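Local coordinates for protein acyl-CoA dehydrogenase (Thermus thermophilus, PDB 2Z1Q) that probably oxidises saturated acyl-CoA thioesters to their 2,3-dehydro (enoyl) products, using a bound FAD as the electron-accepting cofactor, at residues G12-E17 / I487-A492; E20-P25 / A495-R500. All coordinates share one frame; numbering follows the deposited sequence.

How the interactions relate
Both contacts lay the N-terminal lead-in of the chain, the loop that precedes helix 30-54, along a single late element, helix 476-502. Residues 12-17 meet the 487-492 part of that helix in interaction 1, and residues 20-25 meet 495-500 in interaction 2, so loop and helix advance together in the same order. The centres of the two contacts are about 13 Å apart, and they lie about 18 and 20 Å from the centre of the chain, on the same side of it. Neither belongs to the FAD pocket, although Gln476, at the start of the shared helix, binds FAD. Helix 300-331 borders both, with Arg322 touching Trp14, Tyr490 and Val22.

Interaction 1: residues G12-E17 / I487-A492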
loop_
_atom_site.group_PDB
_atom_site.type_symbol
_atom_site.label_atom_id
_atom_site.label_comp_id
_atom_site.label_asym_id
_atom_site.label_seq_id
_atom_site.Cartn_x
_atom_site.Cartn_y
_atom_site.Cartn_z
ATOM N N GLY B 12 12.037 -11.208 26.113
ATOM C CA GLY B 12 10.767 -10.701 26.600
ATOM C C GLY B 12 10.891 -10.028 27.952
ATOM O O GLY B 12 9.903 -9.586 28.530
ATOM N N GLY B 13 12.115 -9.948 28.456
ATOM C CA GLY B 13 12.343 -9.325 29.746
ATOM C C GLY B 13 11.990 -7.853 29.768
ATOM O O GLY B 13 11.644 -7.305 30.816
ATOM N N TRP B 14 12.079 -7.202 28.612
ATOM C CA TRP B 14 11.765 -5.783 28.509
ATOM C C TRP B 14 10.295 -5.539 28.823
ATOM O O TRP B 14 9.857 -4.397 28.968
ATOM C CB TRP B 14 12.073 -5.272 27.102
ATOM C CG TRP B 14 11.451 -6.105 26.030
ATOM C CD1 TRP B 14 11.993 -7.195 25.421
ATOM C CD2 TRP B 14 10.140 -5.949 25.481
ATOM N NE1 TRP B 14 11.104 -7.732 24.523
ATOM C CE2 TRP B 14 9.957 -6.986 24.540
ATOM C CE3 TRP B 14 9.100 -5.034 25.693
ATOM C CZ2 TRP B 14 8.773 -7.137 23.810
ATOM C CZ3 TRP B 14 7.920 -5.184 24.966
ATOM C CH2 TRP B 14 7.769 -6.228 24.037
ATOM N N LEU B 15 9.535 -6.618 28.934
ATOM C CA LEU B 15 8.118 -6.511 29.209
ATOM C C LEU B 15 7.818 -6.294 30.695
ATOM O O LEU B 15 6.839 -5.630 31.041
ATOM C CB LEU B 15 7.412 -7.768 28.691
ATOM C CG LEU B 15 5.903 -7.704 28.471
ATOM C CD1 LEU B 15 5.182 -7.711 29.808
ATOM C CD2 LEU B 15 5.558 -6.460 27.661
ATOM N N LEU B 16 8.662 -6.844 31.568
ATOM C CA LEU B 16 8.467 -6.696 33.007
ATOM C C LEU B 16 9.382 -5.621 33.591
ATOM O O LEU B 16 8.995 -4.905 34.513
ATOM C CB LEU B 16 8.713 -8.028 33.722
ATOM C CG LEU B 16 7.853 -9.229 33.315
ATOM C CD1 LEU B 16 6.379 -8.842 33.327
ATOM C CD2 LEU B 16 8.272 -9.709 31.932
ATOM N N GLU B 17 10.593 -5.512 33.054
ATOM C CA GLU B 17 11.542 -4.514 33.530
ATOM C C GLU B 17 12.075 -3.647 32.402
ATOM O O GLU B 17 11.907 -3.960 31.227
ATOM C CB GLU B 17 12.707 -5.189 34.249
ATOM C CG GLU B 17 12.309 -5.836 35.559
ATOM C CD GLU B 17 13.489 -6.444 36.286
ATOM O OE1 GLU B 17 13.281 -7.023 37.372
ATOM O OE2 GLU B 17 14.623 -6.344 35.768
ATOM N N ILE B 487 4.418 -4.640 19.624
ATOM C CA ILE B 487 5.282 -4.098 18.572
ATOM C C ILE B 487 5.574 -2.619 18.789
ATOM O O ILE B 487 6.726 -2.194 18.702
ATOM C CB ILE B 487 4.639 -4.248 17.167
ATOM C CG1 ILE B 487 4.552 -5.733 16.812
ATOM C CG2 ILE B 487 5.424 -3.419 16.128
ATOM C CD1 ILE B 487 3.761 -6.050 15.575
ATOM N N ASP B 488 4.535 -1.830 19.049
ATOM C CA ASP B 488 4.719 -0.393 19.254
ATOM C C ASP B 488 5.435 -0.098 20.557
ATOM O O ASP B 488 6.111 0.915 20.689
ATOM C CB ASP B 488 3.377 0.334 19.250
ATOM C CG ASP B 488 2.905 0.674 17.858
ATOM O OD1 ASP B 488 1.679 0.809 17.658
ATOM O OD2 ASP B 488 3.757 0.820 16.961
ATOM N N ALA B 489 5.264 -0.988 21.521
ATOM C CA ALA B 489 5.895 -0.819 22.813
ATOM C C ALA B 489 7.395 -0.993 22.614
ATOM O O ALA B 489 8.169 -0.081 22.892
ATOM C CB ALA B 489 5.355 -1.862 23.805
ATOM N N TYR B 490 7.791 -2.158 22.110
ATOM C CA TYR B 490 9.201 -2.443 21.874
ATOM C C TYR B 490 9.834 -1.375 20.990
ATOM O O TYR B 490 10.898 -0.854 21.304
ATOM C CB TYR B 490 9.347 -3.823 21.232
ATOM C CG TYR B 490 10.770 -4.300 21.102
ATOM C CD1 TYR B 490 11.404 -4.311 19.864
ATOM C CD2 TYR B 490 11.487 -4.754 22.218
ATOM C CE1 TYR B 490 12.708 -4.755 19.726
ATOM C CE2 TYR B 490 12.800 -5.202 22.090
ATOM C CZ TYR B 490 13.401 -5.197 20.836
ATOM O OH TYR B 490 14.693 -5.618 20.670
ATOM N N ALA B 491 9.158 -1.024 19.901
ATOM C CA ALA B 491 9.666 -0.009 18.982
ATOM C C ALA B 491 9.800 1.366 19.635
ATOM O O ALA B 491 10.840 2.010 19.517
ATOM C CB ALA B 491 8.763 0.096 17.757
ATOM N N ALA B 492 8.747 1.813 20.313
ATOM C CA ALA B 492 8.777 3.131 20.950
ATOM C C ALA B 492 9.866 3.204 21.997
ATOM O O ALA B 492 10.654 4.142 22.028
ATOM C CB ALA B 492 7.420 3.456 21.586
#
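Tyr490 turns the edge of its ring into one face of the Trp14 indole. Its CD2 does the touching, lying over the middle of the bicycle at 3.6 Å from Trp14 CE2, while the neighbouring Tyr490 CE2 reaches the pyrrole side at 3.9 Å from Trp14 NE1. The tyrosine ring and the five-membered ring of Trp14 have centroids 4.8 Å apart and planes inclined at 57°, a tilted edge-to-face pair. Farther along the same indole, Tyr490 CB makes a CH-pi contact, 4.2 Å from the centroid of the six-membered ring and close to its normal. The first torsion of Trp14 (chi1 51°) lodges CG between the backbone N and the carbonyl carbon, and the second (chi2 -89°) sets the indole plane roughly at right angles to the plane through CA, CB and CG, so that a broad face is turned to Tyr490. Tyr490 CG is anti to its own N, which leaves CB over the six-membered ring and carries CD2 over the middle of the indole. Ala489 adds a small methyl contact, its CB 4.4 Å from Trp14 CZ3.

This packing joins the N-terminal lead-in to helix 476-502 in the all-helical C-terminal part of the acyl-CoA dehydrogenase fold, among helices 300-331, 348-372 and 445-468. All three hold the aromatic pair by polar bonds: Trp14 NE1 bonds to Glu350 OE2 on helix 348-372, Tyr490 OH pairs with Thr323 OG1 on helix 300-331, and Trp14 O accepts from Lys454 NZ on helix 445-468.

Interaction 2: residues E20-P25 / A495-R500; sequences ERVYTP and ALLRAR
Residues 20-25 run as an irregular segment, extended from Arg21 to Thr24 and turning into a 3-10 conformation at Pro25, past the regular helical turns of 495-500; the two are closest at Thr24 and Arg498, whose CA atoms are 6.6 Å apart. The loop leading into helix 30-54 thus packs against helix 476-502 in the helical C-terminal part of the fold, and no hydrogen bond links the two segments. The Val22 side chain lies across that of Leu497, Val22 CG1 meeting Leu497 CD1 at 3.8 Å. Alongside, the methyl CG2 of Thr24 rests on the aliphatic stem of Arg498, 3.6 Å from its CG. That stem is extended, CG anti to the backbone N (chi1 172°), and carries the guanidinium out to Pro25. Beyond the contact the guanidinium forms salt bridges from NE to Glu26 and from NH2 to Glu317, which together should fix its rotation. A methionine in place of Arg498 would probably leave these two carboxylates without their shared cationic partner and Pro25 without the flat group beneath it. The proline ring lies over one guanidinium face, with CD above its centre, 3.3 Å from Arg498 CZ.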
loop_
_atom_site.group_PDB
_atom_site.type_symbol
_atom_site.label_atom_id
_atom_site.label_comp_id
_atom_site.label_asym_id
_atom_site.label_seq_id
_atom_site.Cartn_x
_atom_site.Cartn_y
_atom_site.Cartn_z
ATOM N N GLU B 20 18.679 -2.022 30.922
ATOM C CA GLU B 20 19.763 -1.199 31.455
ATOM C C GLU B 20 20.565 -0.554 30.338
ATOM O O GLU B 20 21.242 0.456 30.539
ATOM C CB GLU B 20 20.687 -2.041 32.336
ATOM C CG GLU B 20 20.149 -2.296 33.739
ATOM C CD GLU B 20 21.100 -3.125 34.584
ATOM O OE1 GLU B 20 22.329 -2.987 34.402
ATOM O OE2 GLU B 20 20.622 -3.905 35.435
ATOM N N ARG B 21 20.488 -1.145 29.154
ATOM C CA ARG B 21 21.199 -0.612 28.007
ATOM C C ARG B 21 20.632 -1.197 26.723
ATOM O O ARG B 21 19.981 -2.249 26.739
ATOM C CB ARG B 21 22.695 -0.936 28.112
ATOM C CG ARG B 21 23.008 -2.420 28.280
ATOM C CD ARG B 21 24.509 -2.694 28.241
ATOM N NE ARG B 21 24.822 -4.104 28.469
ATOM C CZ ARG B 21 24.638 -4.740 29.622
ATOM N NH1 ARG B 21 24.954 -6.025 29.729
ATOM N NH2 ARG B 21 24.140 -4.096 30.669
ATOM N N VAL B 22 20.871 -0.498 25.617
ATOM C CA VAL B 22 20.415 -0.944 24.311
ATOM C C VAL B 22 21.516 -0.712 23.284
ATOM O O VAL B 22 22.184 0.316 23.303
ATOM C CB VAL B 22 19.134 -0.189 23.852
ATOM C CG1 VAL B 22 17.972 -0.524 24.763
ATOM C CG2 VAL B 22 19.381 1.304 23.835
ATOM N N TYR B 23 21.702 -1.678 22.394
ATOM C CA TYR B 23 22.705 -1.567 21.344
ATOM C C TYR B 23 22.106 -0.680 20.257
ATOM O O TYR B 23 21.041 -0.981 19.723
ATOM C CB TYR B 23 23.053 -2.965 20.794
ATOM C CG TYR B 23 24.217 -2.989 19.816
ATOM C CD1 TYR B 23 24.000 -2.992 18.438
ATOM C CD2 TYR B 23 25.538 -2.966 20.274
ATOM C CE1 TYR B 23 25.075 -2.963 17.536
ATOM C CE2 TYR B 23 26.615 -2.939 19.386
ATOM C CZ TYR B 23 26.379 -2.934 18.018
ATOM O OH TYR B 23 27.440 -2.871 17.142
ATOM N N THR B 24 22.771 0.429 19.953
ATOM C CA THR B 24 22.286 1.361 18.934
ATOM C C THR B 24 23.230 1.397 17.737
ATOM O O THR B 24 24.351 0.894 17.802
ATOM C CB THR B 24 22.192 2.804 19.469
ATOM O OG1 THR B 24 23.510 3.284 19.767
ATOM C CG2 THR B 24 21.327 2.861 20.719
ATOM N N PRO B 25 22.782 2.000 16.625
ATOM C CA PRO B 25 23.594 2.104 15.408
ATOM C C PRO B 25 24.903 2.859 15.663
ATOM O O PRO B 25 25.944 2.508 15.110
ATOM C CB PRO B 25 22.668 2.836 14.435
ATOM C CG PRO B 25 21.298 2.393 14.891
ATOM C CD PRO B 25 21.413 2.490 16.389
ATOM N N ALA B 495 13.145 3.211 20.603
ATOM C CA ALA B 495 13.379 4.495 19.949
ATOM C C ALA B 495 13.669 5.605 20.971
ATOM O O ALA B 495 14.493 6.490 20.718
ATOM C CB ALA B 495 12.184 4.882 19.119
ATOM N N LEU B 496 12.978 5.549 22.109
ATOM C CA LEU B 496 13.137 6.554 23.162
ATOM C C LEU B 496 14.466 6.439 23.893
ATOM O O LEU B 496 15.156 7.434 24.097
ATOM C CB LEU B 496 11.982 6.452 24.164
ATOM C CG LEU B 496 10.888 7.524 24.064
ATOM C CD1 LEU B 496 9.588 6.998 24.653
ATOM C CD2 LEU B 496 11.340 8.792 24.786
ATOM N N LEU B 497 14.820 5.222 24.289
ATOM C CA LEU B 497 16.077 5.009 24.995
ATOM C C LEU B 497 17.266 5.430 24.147
ATOM O O LEU B 497 18.266 5.906 24.675
ATOM C CB LEU B 497 16.217 3.540 25.397
ATOM C CG LEU B 497 15.178 3.033 26.399
ATOM C CD1 LEU B 497 15.428 1.573 26.715
ATOM C CD2 LEU B 497 15.244 3.864 27.666
ATOM N N ARG B 498 17.164 5.261 22.832
ATOM C CA ARG B 498 18.261 5.645 21.952
ATOM C C ARG B 498 18.308 7.166 21.810
ATOM O O ARG B 498 19.388 7.755 21.752
ATOM C CB ARG B 498 18.112 4.983 20.574
ATOM C CG ARG B 498 19.113 5.462 19.504
ATOM C CD ARG B 498 18.845 4.818 18.141
ATOM N NE ARG B 498 19.691 5.371 17.079
ATOM C CZ ARG B 498 19.550 5.101 15.780
ATOM N NH1 ARG B 498 20.377 5.657 14.899
ATOM N NH2 ARG B 498 18.587 4.284 15.356
ATOM N N ALA B 499 17.139 7.800 21.764
ATOM C CA ALA B 499 17.072 9.248 21.623
ATOM C C ALA B 499 17.763 9.970 22.792
ATOM O O ALA B 499 18.316 11.057 22.619
ATOM C CB ALA B 499 15.620 9.700 21.519
ATOM N N ARG B 500 17.713 9.348 23.972
ATOM C CA ARG B 500 18.323 9.896 25.186
ATOM C C ARG B 500 19.845 9.938 25.079
ATOM O O ARG B 500 20.484 10.892 25.525
ATOM C CB ARG B 500 17.909 9.056 26.406
ATOM C CG ARG B 500 16.428 9.173 26.765
ATOM C CD ARG B 500 16.083 10.583 27.229
ATOM N NE ARG B 500 14.733 10.998 26.852
ATOM C CZ ARG B 500 13.613 10.449 27.313
ATOM N NH1 ARG B 500 12.436 10.907 26.901
ATOM N NH2 ARG B 500 13.662 9.453 28.185
#